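Local coordinates for protein iota-carrageenase (Alteromonas sp., PDB 1H80) that hydrolyses the beta-1,4 linkages inside iota-carrageenan, a sulfated galactan of red algal cell walls, inverting the anomeric configuration, at residues T264-V269 with S273-D278; K4-A9 with N201-N206; F135-G138 with K144-N147. One frame throughout, in Å; residues are numbered along the deposited sequence.

Contact 1: residues T264-V269 with S273-D278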
# COMPACT_ATOMS: atom_id res chain seq x y z
N THR A 264 -10.49 1.20 11.47
CA THR A 264 -11.55 2.11 11.88
C THR A 264 -11.47 3.38 11.04
O THR A 264 -10.38 3.83 10.69
CB THR A 264 -11.45 2.50 13.37
OG1 THR A 264 -10.17 3.12 13.62
CG2 THR A 264 -11.60 1.27 14.25
N ASN A 265 -12.63 3.93 10.71
CA ASN A 265 -12.72 5.16 9.94
C ASN A 265 -12.08 5.08 8.56
O ASN A 265 -10.97 5.57 8.34
CB ASN A 265 -12.09 6.31 10.75
CG ASN A 265 -12.30 7.66 10.10
OD1 ASN A 265 -13.08 7.79 9.16
ND2 ASN A 265 -11.60 8.67 10.61
N VAL A 266 -12.80 4.47 7.64
CA VAL A 266 -12.35 4.32 6.26
C VAL A 266 -13.24 5.19 5.40
O VAL A 266 -14.46 5.15 5.54
CB VAL A 266 -12.47 2.85 5.80
CG1 VAL A 266 -12.05 2.72 4.34
CG2 VAL A 266 -11.62 1.96 6.69
N SER A 267 -12.65 5.98 4.53
CA SER A 267 -13.46 6.83 3.67
C SER A 267 -12.89 6.88 2.27
O SER A 267 -11.68 6.82 2.07
CB SER A 267 -13.54 8.24 4.25
OG SER A 267 -12.26 8.85 4.27
N SER A 268 -13.79 6.96 1.30
CA SER A 268 -13.39 7.01 -0.08
C SER A 268 -14.19 8.07 -0.82
O SER A 268 -15.33 8.35 -0.46
CB SER A 268 -13.61 5.66 -0.74
OG SER A 268 -14.98 5.31 -0.79
N VAL A 269 -13.57 8.66 -1.83
CA VAL A 269 -14.23 9.65 -2.66
C VAL A 269 -13.90 9.27 -4.09
O VAL A 269 -12.75 9.29 -4.51
CB VAL A 269 -13.73 11.08 -2.38
CG1 VAL A 269 -14.45 12.06 -3.30
CG2 VAL A 269 -13.98 11.44 -0.92
N SER A 273 -14.49 1.24 -4.50
CA SER A 273 -15.22 0.96 -3.28
C SER A 273 -14.32 1.46 -2.16
O SER A 273 -13.17 1.80 -2.40
CB SER A 273 -15.49 -0.54 -3.11
OG SER A 273 -14.30 -1.28 -2.92
N ALA A 274 -14.84 1.51 -0.94
CA ALA A 274 -14.03 1.98 0.19
C ALA A 274 -13.20 0.81 0.71
O ALA A 274 -12.01 0.96 1.00
CB ALA A 274 -14.93 2.53 1.28
N VAL A 275 -13.84 -0.34 0.82
CA VAL A 275 -13.18 -1.54 1.31
C VAL A 275 -13.35 -2.64 0.28
O VAL A 275 -14.42 -2.79 -0.32
CB VAL A 275 -13.79 -2.02 2.64
CG1 VAL A 275 -13.06 -3.26 3.14
CG2 VAL A 275 -13.71 -0.91 3.68
N ARG A 276 -12.29 -3.40 0.06
CA ARG A 276 -12.33 -4.49 -0.89
C ARG A 276 -11.61 -5.71 -0.33
O ARG A 276 -10.52 -5.60 0.21
CB ARG A 276 -11.66 -4.07 -2.20
CG ARG A 276 -11.43 -5.21 -3.16
CD ARG A 276 -10.72 -4.72 -4.40
NE ARG A 276 -9.90 -5.77 -4.99
CZ ARG A 276 -9.07 -5.58 -6.01
NH1 ARG A 276 -8.95 -4.38 -6.55
NH2 ARG A 276 -8.35 -6.60 -6.48
N SER A 277 -12.25 -6.87 -0.45
CA SER A 277 -11.66 -8.11 0.04
C SER A 277 -11.70 -9.14 -1.08
O SER A 277 -12.76 -9.42 -1.65
CB SER A 277 -12.43 -8.62 1.26
OG SER A 277 -12.34 -7.69 2.33
N ASP A 278 -10.53 -9.69 -1.40
CA ASP A 278 -10.40 -10.69 -2.45
C ASP A 278 -10.25 -12.07 -1.84
O ASP A 278 -9.72 -12.22 -0.75
CB ASP A 278 -9.17 -10.42 -3.32
CG ASP A 278 -9.25 -9.12 -4.08
OD1 ASP A 278 -10.31 -8.46 -4.05
OD2 ASP A 278 -8.25 -8.77 -4.73
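Beside the meeting of Val266 and Ser268 with Ala274 and Val275, the shortest polar bond runs within 273-278 itself: Arg276 NH2 reaches the syn lone pair of Asp278 OD2 at 2.8 Å. The grip is side-on, since Arg276 NE also bonds Asp278 OD1 almost straight, at 172°, and the pair of bonds fixes the rotation of both flat groups. Val266 turns CG1 anti to its own nitrogen (chi1 177°), which sets that methyl 4.0 Å from CG2 of Val275, the two side chains crossing at about a right angle. The same CG1 comes 4.2 Å from CB of Ala274. Ser268 adds a hydroxyl that rests on carbon, its OG lying 3.5 Å from Ala274 CB. These side chains fill the inside of a right-handed parallel beta-helix at the corner where strand 261-269 gives way to strand 275-277 on another face. Val356 of strand 351-359 touches Ala274 and Val275. With no hydrogen bond passing between 264-269 and 273-278, the two faces are held to each other here by close apolar fit, and the backbone bonds of Asn265 go instead to Ile240 and Phe354 in strands 231-243 and 351-359.

Contact 2: residues K4-A9 with N201-N206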
# COMPACT_ATOMS: atom_id res chain seq x y z
N LYS A 4 -11.41 -2.51 19.34
CA LYS A 4 -10.45 -2.65 20.42
C LYS A 4 -9.69 -1.34 20.51
O LYS A 4 -9.48 -0.68 19.49
CB LYS A 4 -9.47 -3.79 20.11
CG LYS A 4 -10.14 -5.13 19.86
CD LYS A 4 -9.13 -6.17 19.41
CE LYS A 4 -8.47 -5.77 18.10
NZ LYS A 4 -7.46 -6.76 17.65
N THR A 5 -9.29 -0.95 21.72
CA THR A 5 -8.56 0.30 21.90
C THR A 5 -7.07 0.03 21.98
O THR A 5 -6.64 -1.12 22.13
CB THR A 5 -8.99 1.03 23.18
OG1 THR A 5 -8.78 0.18 24.31
CG2 THR A 5 -10.46 1.43 23.11
N TYR A 6 -6.28 1.09 21.89
CA TYR A 6 -4.84 0.97 21.96
C TYR A 6 -4.23 2.34 22.18
O TYR A 6 -4.91 3.36 22.05
CB TYR A 6 -4.30 0.37 20.66
CG TYR A 6 -4.72 1.13 19.43
CD1 TYR A 6 -4.14 2.35 19.10
CD2 TYR A 6 -5.75 0.66 18.62
CE1 TYR A 6 -4.57 3.09 18.01
CE2 TYR A 6 -6.20 1.39 17.52
CZ TYR A 6 -5.61 2.60 17.23
OH TYR A 6 -6.06 3.35 16.17
N LYS A 7 -2.95 2.36 22.52
CA LYS A 7 -2.24 3.61 22.71
C LYS A 7 -1.03 3.54 21.81
O LYS A 7 -0.56 2.45 21.46
CB LYS A 7 -1.82 3.79 24.17
CG LYS A 7 -0.91 2.72 24.72
CD LYS A 7 -0.49 3.06 26.15
CE LYS A 7 0.48 2.03 26.70
NZ LYS A 7 0.96 2.40 28.07
N ASP A 8 -0.52 4.70 21.41
CA ASP A 8 0.63 4.73 20.52
C ASP A 8 1.83 3.96 21.07
O ASP A 8 2.57 3.34 20.30
CB ASP A 8 1.02 6.17 20.23
CG ASP A 8 0.00 6.88 19.36
OD1 ASP A 8 -1.04 6.27 19.06
OD2 ASP A 8 0.24 8.05 18.98
N ALA A 9 2.02 3.99 22.39
CA ALA A 9 3.14 3.30 23.01
C ALA A 9 3.07 1.78 22.88
O ALA A 9 4.03 1.08 23.19
CB ALA A 9 3.26 3.70 24.48
N ASN A 201 2.14 -6.19 14.68
CA ASN A 201 1.89 -5.05 15.54
C ASN A 201 2.29 -3.71 14.93
O ASN A 201 3.18 -3.02 15.43
CB ASN A 201 2.62 -5.25 16.87
CG ASN A 201 2.11 -4.33 17.95
OD1 ASN A 201 0.90 -4.17 18.12
ND2 ASN A 201 3.02 -3.74 18.71
N ILE A 202 1.62 -3.36 13.84
CA ILE A 202 1.87 -2.10 13.16
C ILE A 202 0.58 -1.29 13.18
O ILE A 202 -0.51 -1.85 13.06
CB ILE A 202 2.28 -2.32 11.68
CG1 ILE A 202 3.46 -3.28 11.59
CG2 ILE A 202 2.60 -0.98 11.03
CD1 ILE A 202 4.73 -2.80 12.27
N LEU A 203 0.71 0.01 13.38
CA LEU A 203 -0.43 0.91 13.37
C LEU A 203 -0.30 1.80 12.15
O LEU A 203 0.72 2.45 11.96
CB LEU A 203 -0.46 1.78 14.64
CG LEU A 203 -1.45 2.95 14.60
CD1 LEU A 203 -2.87 2.43 14.48
CD2 LEU A 203 -1.29 3.80 15.85
N PHE A 204 -1.33 1.78 11.30
CA PHE A 204 -1.38 2.60 10.09
C PHE A 204 -2.44 3.64 10.39
O PHE A 204 -3.59 3.30 10.70
CB PHE A 204 -1.81 1.75 8.89
CG PHE A 204 -0.80 0.71 8.50
CD1 PHE A 204 0.32 1.06 7.75
CD2 PHE A 204 -0.96 -0.61 8.89
CE1 PHE A 204 1.26 0.10 7.39
CE2 PHE A 204 -0.02 -1.58 8.53
CZ PHE A 204 1.09 -1.22 7.78
N ARG A 205 -2.09 4.92 10.30
CA ARG A 205 -3.05 5.96 10.64
C ARG A 205 -2.96 7.21 9.79
O ARG A 205 -1.88 7.68 9.47
CB ARG A 205 -2.87 6.31 12.12
CG ARG A 205 -3.76 7.42 12.67
CD ARG A 205 -3.58 7.52 14.19
NE ARG A 205 -2.20 7.82 14.57
CZ ARG A 205 -1.71 7.63 15.80
NH1 ARG A 205 -2.48 7.13 16.75
NH2 ARG A 205 -0.45 7.94 16.07
N ASN A 206 -4.13 7.75 9.43
CA ASN A 206 -4.21 8.96 8.63
C ASN A 206 -3.39 8.84 7.36
O ASN A 206 -2.40 9.54 7.16
CB ASN A 206 -3.73 10.16 9.45
CG ASN A 206 -4.11 11.49 8.81
OD1 ASN A 206 -4.60 11.53 7.68
ND2 ASN A 206 -3.87 12.58 9.53
O HOH W 1 -5.50 6.02 16.36
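Asp8 swings CG away from its carbonyl carbon to lie beside the backbone N (chi1 -69°), while Arg205 runs out extended and then bends at chi3 (60°), and together these turns bring the carboxylate to the edge of the guanidinium. Arg205 holds Asp8 end-on with one bond to each oxygen, NH1 to OD1 at 2.9 Å and NH2 to OD2 at 3.0 Å. The planes of the two groups stand 48° apart, however, with OD1 approached on its syn side and OD2 from above the carboxylate plane. Arg205 NH2 also forms a salt bridge with Glu180, so two acids probably share the positive charge. This is a terminal segment laid against the outside of a parallel beta-helix: 4-9, without regular structure, lies against strand 202-210, whose neighbour 177-185 supplies Glu180. Leu203 touches both polar partners. Its CD2 lies 3.6 Å above the plane of the Arg205 guanidinium, offset toward the rim, and its CD1 comes 3.7 Å from OH of Tyr6, whose ring also meets Phe11 edge-to-face. Replacing Asp8 by an alanine would remove both carboxylate bonds, and would probably leave Arg205 with Glu180 as its charged partner here and the guanidinium freer to turn. A water links Tyr6 to Arg205: it lies 2.7 Å from Tyr6 OH and accepts a hydrogen bond from Arg205 NH1 at 3.2 Å.

Contact 3: residues F135-G138 with K144-N147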
# COMPACT_ATOMS: atom_id res chain seq x y z
N PHE A 135 9.98 4.01 0.89
CA PHE A 135 10.57 3.19 1.95
C PHE A 135 10.37 1.71 1.68
O PHE A 135 9.30 1.29 1.25
CB PHE A 135 9.91 3.45 3.32
CG PHE A 135 10.34 4.71 4.00
CD1 PHE A 135 9.66 5.90 3.78
CD2 PHE A 135 11.42 4.70 4.88
CE1 PHE A 135 10.05 7.07 4.44
CE2 PHE A 135 11.82 5.86 5.54
CZ PHE A 135 11.13 7.04 5.31
N LYS A 136 11.40 0.92 1.94
CA LYS A 136 11.28 -0.52 1.85
C LYS A 136 11.71 -0.95 3.24
O LYS A 136 12.84 -0.69 3.66
CB LYS A 136 12.22 -1.13 0.81
CG LYS A 136 12.06 -2.65 0.75
CD LYS A 136 12.84 -3.29 -0.38
CE LYS A 136 12.62 -4.80 -0.38
NZ LYS A 136 13.33 -5.48 -1.50
N LEU A 137 10.79 -1.57 3.97
CA LEU A 137 11.06 -2.00 5.33
C LEU A 137 11.34 -3.49 5.38
O LEU A 137 10.74 -4.27 4.65
CB LEU A 137 9.87 -1.69 6.23
CG LEU A 137 9.31 -0.26 6.13
CD1 LEU A 137 8.13 -0.13 7.08
CD2 LEU A 137 10.40 0.76 6.47
N GLY A 138 12.28 -3.87 6.25
CA GLY A 138 12.63 -5.26 6.42
C GLY A 138 12.71 -5.59 7.90
O GLY A 138 11.71 -5.51 8.62
N LYS A 144 8.83 4.58 13.60
CA LYS A 144 7.76 5.51 13.30
C LYS A 144 8.13 6.28 12.04
O LYS A 144 9.21 6.86 11.96
CB LYS A 144 7.55 6.47 14.47
CG LYS A 144 6.38 7.42 14.30
CD LYS A 144 6.29 8.38 15.49
CE LYS A 144 5.08 9.28 15.40
NZ LYS A 144 5.07 10.26 16.52
N ILE A 145 7.25 6.24 11.05
CA ILE A 145 7.43 6.94 9.79
C ILE A 145 6.19 7.82 9.71
O ILE A 145 5.06 7.33 9.75
CB ILE A 145 7.51 5.95 8.62
CG1 ILE A 145 8.80 5.13 8.76
CG2 ILE A 145 7.50 6.70 7.29
CD1 ILE A 145 8.92 3.99 7.77
N SER A 146 6.40 9.13 9.57
CA SER A 146 5.27 10.06 9.66
C SER A 146 5.37 11.40 8.96
O SER A 146 6.45 11.93 8.79
CB SER A 146 5.06 10.33 11.16
OG SER A 146 4.17 11.40 11.43
N ASN A 147 4.21 11.92 8.58
CA ASN A 147 4.08 13.27 8.05
C ASN A 147 4.76 13.82 6.80
O ASN A 147 5.67 14.65 6.89
CB ASN A 147 4.39 14.19 9.21
CG ASN A 147 3.72 15.54 9.09
OD1 ASN A 147 2.72 15.69 8.39
ND2 ASN A 147 4.26 16.52 9.81
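Phe135 and Leu137 converge on Ile145 inside the parallel beta-helix, where side chains of different faces meet in the interior. Strand 132-141 carries the first two and strand 143-151 the third; the alpha carbons (CA) of Phe135 and Ile145 are 9.2 Å apart, a separation too wide for backbone pairing and bridged here by side chains. The aromatic part is a CH-pi contact. Ile145 places CG1 beside its backbone N (chi1 -67°) and continues extended, which carries CD1 over one face of the Phe135 ring, 4.1 Å from the centroid and 17° off the normal. Its other branch, CG2, covers the same face nearer the rim, 3.8 Å from CE1 of Phe135, so both methyls press on that one face. Phe113 meets this ring edge-to-face, Phe100 also meets it with the planes at about 45°, and Phe148 of strand 143-151 touches it. The polar bonding lies in the backbone, where hydrogen bonds join Phe135 to Ser159 and Leu161, and Lys136 to Phe100 and Val102. They tie the strand that carries Phe135 to its neighbour 97-102 on the one hand and to the start of strand 160-167 on the other. The purely aliphatic part is a single pair. Leu137, itself also packed on Val102 and Ile179, reaches toward Ile145 tip to tip, its CD2 stopping 3.8 Å from Ile145 CD1, the very methyl that sits over the Phe135 ring.

From the N terminus, the chain first passes through 4-9, which meets its partner 201-206 much later in the sequence; contact 2 therefore closes a loop of 191 residues that contains many turns of the beta-helix. Contact 3 is nested inside that loop, closing a loop of its own with just five residues between its segments, and joins two faces in the interior. Contact 1 follows in series, after contact 2 has closed, and spans three residues at a corner farther along the helix, on the other side of the chain's centre from contact 3. None of the loops cross. Two contacts thus bind faces from within, while contact 2 ties the N-terminal segment to the outer surface.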